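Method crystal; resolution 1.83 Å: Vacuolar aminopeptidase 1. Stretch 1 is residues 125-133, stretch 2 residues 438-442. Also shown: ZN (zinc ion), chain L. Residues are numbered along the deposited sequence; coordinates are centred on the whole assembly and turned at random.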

ATOM      1  N   GLU D 125     -12.506 -19.118 -18.554  1.00 13.72           N
ATOM      2  CA  GLU D 125     -12.521 -18.485 -19.859  1.00 15.98           C
ATOM      3  C   GLU D 125     -12.417 -19.428 -21.053  1.00 14.91           C
ATOM      4  O   GLU D 125     -12.894 -19.103 -22.138  1.00 15.37           O
ATOM      5  CB  GLU D 125     -11.446 -17.400 -19.914  1.00 20.66           C
ATOM      6  CG  GLU D 125     -11.952 -16.086 -19.319  1.00 27.30           C
ATOM      7  CD  GLU D 125     -10.847 -15.159 -18.871  1.00 31.95           C
ATOM      8  OE1 GLU D 125     -10.237 -15.432 -17.813  1.00 33.60           O
ATOM      9  OE2 GLU D 125     -10.592 -14.159 -19.577  1.00 33.92           O
ATOM     10  N   LEU D 126     -11.824 -20.602 -20.863  1.00 13.41           N
ATOM     11  CA  LEU D 126     -11.711 -21.546 -21.971  1.00 12.67           C
ATOM     12  C   LEU D 126     -13.073 -22.158 -22.300  1.00 13.67           C
ATOM     13  O   LEU D 126     -13.283 -22.659 -23.406  1.00 13.21           O
ATOM     14  CB  LEU D 126     -10.698 -22.646 -21.638  1.00 13.77           C
ATOM     15  CG  LEU D 126      -9.251 -22.164 -21.445  1.00 15.72           C
ATOM     16  CD1 LEU D 126      -8.370 -23.330 -21.030  1.00 16.02           C
ATOM     17  CD2 LEU D 126      -8.731 -21.545 -22.735  1.00 17.49           C
ATOM     18  N   TRP D 127     -14.000 -22.102 -21.347  1.00 12.03           N
ATOM     19  CA  TRP D 127     -15.336 -22.650 -21.557  1.00 11.92           C
ATOM     20  C   TRP D 127     -16.314 -21.636 -22.134  1.00 13.73           C
ATOM     21  O   TRP D 127     -17.460 -21.968 -22.453  1.00 13.22           O
ATOM     22  CB  TRP D 127     -15.892 -23.224 -20.248  1.00 11.68           C
ATOM     23  CG  TRP D 127     -15.418 -24.627 -19.988  1.00 11.41           C
ATOM     24  CD1 TRP D 127     -14.166 -25.019 -19.602  1.00 11.74           C
ATOM     25  CD2 TRP D 127     -16.181 -25.830 -20.155  1.00 10.60           C
ATOM     26  NE1 TRP D 127     -14.103 -26.393 -19.523  1.00 12.93           N
ATOM     27  CE2 TRP D 127     -15.325 -26.913 -19.857  1.00 11.16           C
ATOM     28  CE3 TRP D 127     -17.507 -26.096 -20.532  1.00 10.60           C
ATOM     29  CZ2 TRP D 127     -15.752 -28.248 -19.922  1.00 11.96           C
ATOM     30  CZ3 TRP D 127     -17.930 -27.423 -20.597  1.00 10.64           C
ATOM     31  CH2 TRP D 127     -17.053 -28.480 -20.294  1.00  9.26           C
ATOM     32  N   LEU D 128     -15.863 -20.395 -22.276  1.00 11.17           N
ATOM     33  CA  LEU D 128     -16.718 -19.357 -22.834  1.00 11.24           C
ATOM     34  C   LEU D 128     -16.785 -19.481 -24.350  1.00  9.52           C
ATOM     35  O   LEU D 128     -15.808 -19.849 -24.999  1.00 10.25           O
ATOM     36  CB  LEU D 128     -16.173 -17.967 -22.504  1.00 11.44           C
ATOM     37  CG  LEU D 128     -16.093 -17.544 -21.039  1.00 12.00           C
ATOM     38  CD1 LEU D 128     -15.442 -16.170 -20.959  1.00 14.15           C
ATOM     39  CD2 LEU D 128     -17.481 -17.518 -20.429  1.00 13.26           C
ATOM     40  N   ASP D 129     -17.950 -19.172 -24.905  1.00 10.46           N
ATOM     41  CA  ASP D 129     -18.135 -19.188 -26.346  1.00  9.40           C
ATOM     42  C   ASP D 129     -17.753 -20.499 -27.016  1.00  9.95           C
ATOM     43  O   ASP D 129     -17.125 -20.513 -28.077  1.00 11.48           O
ATOM     44  CB  ASP D 129     -17.355 -18.020 -26.954  1.00  9.92           C
ATOM     45  CG  ASP D 129     -17.753 -16.686 -26.343  1.00 12.44           C
ATOM     46  OD1 ASP D 129     -18.825 -16.634 -25.708  1.00 10.81           O
ATOM     47  OD2 ASP D 129     -17.009 -15.692 -26.494  1.00 12.71           O
ATOM     48  N   ARG D 130     -18.145 -21.598 -26.381  1.00 12.20           N
ATOM     49  CA  ARG D 130     -17.904 -22.941 -26.895  1.00 10.99           C
ATOM     50  C   ARG D 130     -19.293 -23.557 -27.090  1.00 12.71           C
ATOM     51  O   ARG D 130     -20.188 -23.342 -26.267  1.00 12.57           O
ATOM     52  CB  ARG D 130     -17.109 -23.762 -25.874  1.00 10.10           C
ATOM     53  CG  ARG D 130     -15.720 -23.202 -25.553  1.00 10.41           C
ATOM     54  CD  ARG D 130     -14.697 -23.538 -26.634  1.00 13.50           C
ATOM     55  NE  ARG D 130     -13.371 -23.027 -26.291  1.00 11.57           N
ATOM     56  CZ  ARG D 130     -12.251 -23.352 -26.929  1.00 12.57           C
ATOM     57  NH1 ARG D 130     -12.282 -24.194 -27.956  1.00 12.16           N
ATOM     58  NH2 ARG D 130     -11.093 -22.841 -26.532  1.00 12.08           N
ATOM     59  N   ASP D 131     -19.480 -24.302 -28.178  1.00 11.70           N
ATOM     60  CA  ASP D 131     -20.764 -24.946 -28.466  1.00 13.62           C
ATOM     61  C   ASP D 131     -20.923 -26.136 -27.525  1.00 14.29           C
ATOM     62  O   ASP D 131     -20.189 -27.119 -27.640  1.00 13.44           O
ATOM     63  CB  ASP D 131     -20.796 -25.448 -29.913  1.00 14.36           C
ATOM     64  CG  ASP D 131     -20.802 -24.324 -30.938  1.00 16.15           C
ATOM     65  OD1 ASP D 131     -20.540 -23.156 -30.576  1.00 15.31           O
ATOM     66  OD2 ASP D 131     -21.063 -24.622 -32.122  1.00 15.35           O
ATOM     67  N   LEU D 132     -21.890 -26.060 -26.614  1.00 13.40           N
ATOM     68  CA  LEU D 132     -22.088 -27.128 -25.641  1.00 13.29           C
ATOM     69  C   LEU D 132     -23.302 -28.021 -25.858  1.00 14.19           C
ATOM     70  O   LEU D 132     -24.430 -27.543 -25.971  1.00 15.15           O
ATOM     71  CB  LEU D 132     -22.172 -26.534 -24.232  1.00 12.34           C
ATOM     72  CG  LEU D 132     -21.009 -25.631 -23.804  1.00 12.11           C
ATOM     73  CD1 LEU D 132     -21.251 -25.139 -22.378  1.00 12.54           C
ATOM     74  CD2 LEU D 132     -19.686 -26.397 -23.893  1.00 11.56           C
ATOM     75  N   GLY D 133     -23.056 -29.327 -25.898  1.00 14.38           N
ATOM     76  CA  GLY D 133     -24.137 -30.280 -26.048  1.00 13.82           C
ATOM     77  C   GLY D 133     -24.473 -30.770 -24.653  1.00 13.97           C
ATOM     78  O   GLY D 133     -23.783 -30.428 -23.687  1.00 13.16           O
ATOM     79  N   HIS D 438      -6.535 -30.093 -19.269  1.00 10.45           N
ATOM     80  CA  HIS D 438      -7.678 -29.462 -18.605  1.00 10.68           C
ATOM     81  C   HIS D 438      -8.360 -28.334 -19.367  1.00 11.23           C
ATOM     82  O   HIS D 438      -9.269 -27.683 -18.848  1.00 11.66           O
ATOM     83  CB  HIS D 438      -7.307 -28.991 -17.196  1.00 10.70           C
ATOM     84  CG  HIS D 438      -7.154 -30.112 -16.218  1.00 11.51           C
ATOM     85  ND1 HIS D 438      -7.037 -29.909 -14.860  1.00 10.78           N
ATOM     86  CD2 HIS D 438      -7.100 -31.454 -16.404  1.00 12.43           C
ATOM     87  CE1 HIS D 438      -6.917 -31.077 -14.250  1.00 13.43           C
ATOM     88  NE2 HIS D 438      -6.953 -32.028 -15.165  1.00 11.65           N
ATOM     89  N   SER D 439      -7.925 -28.089 -20.594  1.00  9.58           N
ATOM     90  CA  SER D 439      -8.590 -27.086 -21.412  1.00 11.19           C
ATOM     91  C   SER D 439      -9.862 -27.787 -21.894  1.00 11.84           C
ATOM     92  O   SER D 439     -10.027 -28.989 -21.683  1.00  9.46           O
ATOM     93  CB  SER D 439      -7.739 -26.723 -22.632  1.00 11.84           C
ATOM     94  OG  SER D 439      -8.512 -25.987 -23.572  1.00 13.44           O
ATOM     95  N   ILE D 440     -10.762 -27.053 -22.534  1.00 11.81           N
ATOM     96  CA  ILE D 440     -11.968 -27.683 -23.050  1.00 10.09           C
ATOM     97  C   ILE D 440     -11.596 -28.397 -24.361  1.00 11.96           C
ATOM     98  O   ILE D 440     -12.290 -29.314 -24.802  1.00 11.64           O
ATOM     99  CB  ILE D 440     -13.096 -26.652 -23.285  1.00 11.25           C
ATOM    100  CG1 ILE D 440     -14.421 -27.391 -23.505  1.00 11.01           C
ATOM    101  CG2 ILE D 440     -12.755 -25.743 -24.462  1.00  9.50           C
ATOM    102  CD1 ILE D 440     -15.633 -26.487 -23.597  1.00 11.91           C
ATOM    103  N   ARG D 441     -10.492 -27.981 -24.976  1.00 11.21           N
ATOM    104  CA  ARG D 441     -10.025 -28.622 -26.211  1.00 11.34           C
ATOM    105  C   ARG D 441      -8.501 -28.675 -26.180  1.00 15.03           C
ATOM    106  O   ARG D 441      -7.821 -27.650 -26.307  1.00 13.72           O
ATOM    107  CB  ARG D 441     -10.517 -27.858 -27.446  1.00 11.90           C
ATOM    108  CG  ARG D 441     -10.314 -28.603 -28.776  1.00 11.20           C
ATOM    109  CD  ARG D 441     -10.961 -27.826 -29.917  1.00 12.21           C
ATOM    110  NE  ARG D 441     -10.798 -28.436 -31.240  1.00 15.20           N
ATOM    111  CZ  ARG D 441     -11.480 -29.489 -31.687  1.00 16.59           C
ATOM    112  NH1 ARG D 441     -11.255 -29.951 -32.910  1.00 15.79           N
ATOM    113  NH2 ARG D 441     -12.381 -30.087 -30.917  1.00 16.51           N
ATOM    114  N   ALA D 442      -7.970 -29.883 -26.007  1.00 12.54           N
ATOM    115  CA  ALA D 442      -6.532 -30.089 -25.904  1.00 11.16           C
ATOM    116  C   ALA D 442      -5.870 -30.587 -27.183  1.00 10.80           C
ATOM    117  O   ALA D 442      -6.496 -30.638 -28.244  1.00 11.23           O
ATOM    118  CB  ALA D 442      -6.242 -31.056 -24.750  1.00 11.26           C
TER
HETATM  119 ZN    ZN L 602      -6.755 -34.162 -15.068  1.00 16.19          ZN
HETATM  120  O   HOH W   1     -12.080 -28.336 -19.173  1.00 10.16           O
HETATM  121  O   HOH W   2      -6.066 -35.927 -14.158  1.00 22.31           O

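The two stretches, more than 300 residues apart in sequence, meet in a small, largely apolar contact in which Ile440 is seated among Leu126, Trp127, Arg130 and Leu132, with no direct hydrogen bond between the stretches and one water placed to bridge them beside the isoleucine. The buried surface totals 326 Å² over both sides, and Ile440 supplies the largest single share.

The backbones do not pair. Residues 438-442 contain no regular helix or strand over most of their length, and 125-127 have helical phi/psi values without the regular bonds of a helix; the chain then turns, with Leu128 N donating to Glu125 O (3.2 Å), and enters a strand by Leu132 and Gly133. The nearest CA atoms, those of Leu126 and Ile440, are 6.2 Å apart, and the gap is filled largely by the side chain of Ile440, which also touches the backbone at Leu126 O.

Ile440 points toward stretch 1 with both chi angles in the t well, an extended conformation that carries CD1 to the indole of Trp127. Ile440 CD1 lies 3.6 Å from the centroid of the six-membered ring of Trp127 and 13° off the ring normal, so the methyl group sits almost squarely over the face, the geometry of a CH-pi contact. Ile440 CD1 is closest to Trp127 CD2, at 3.5 Å. The same methyl also meets Leu132, whose CD2 is 4.1 Å from Ile440 CD1, adding a looser apolar contact.

The other branch of Ile440 faces a more polar surface. Ile440 CG2 lies over one face of the Arg130 guanidinium, 3.3 Å from Arg130 NE, and is also 3.3 Å from Leu126 O. These two polar atoms are themselves paired: Arg130 NE donates to Leu126 O at 2.9 Å, folding the arginine back onto its own stretch, though the bond is bent, with an angle of 133° at the hydrogen. Arg130 NH1 and NH2 are bonded elsewhere in the structure, while Arg130 NH1 also comes within 4.1 Å of Arg441 CB. Burial is not without cost, as Ile440 N has no hydrogen-bonding partner in the model.

Leu126 CD1 also approaches Ser439 OG at 3.7 Å, a van der Waals contact. The serine hydroxyl is engaged within its own stretch, where Arg441 N donates to Ser439 OG at 3.1 Å with a nearly straight angle of 165°; this bond closes a tight local loop around Ile440.

Water 1 offers a possible polar link. Water 1 accepts a hydrogen bond from Trp127 NE1 at 2.8 Å, so the indole nitrogen is satisfied although its ring is packed against a methyl group. His438 O lies 2.9 Å from water 1, with geometry suited to accepting a proton from it, in competition with other acceptors. The CA-to-CB bond of His438 runs sideways, and the imidazole does not reach stretch 1; His438 NE2 binds the zinc ion at 2.1 Å. Thus the backbone of this zinc ligand may be bridged through water to Trp127, while its imidazole serves the metal site.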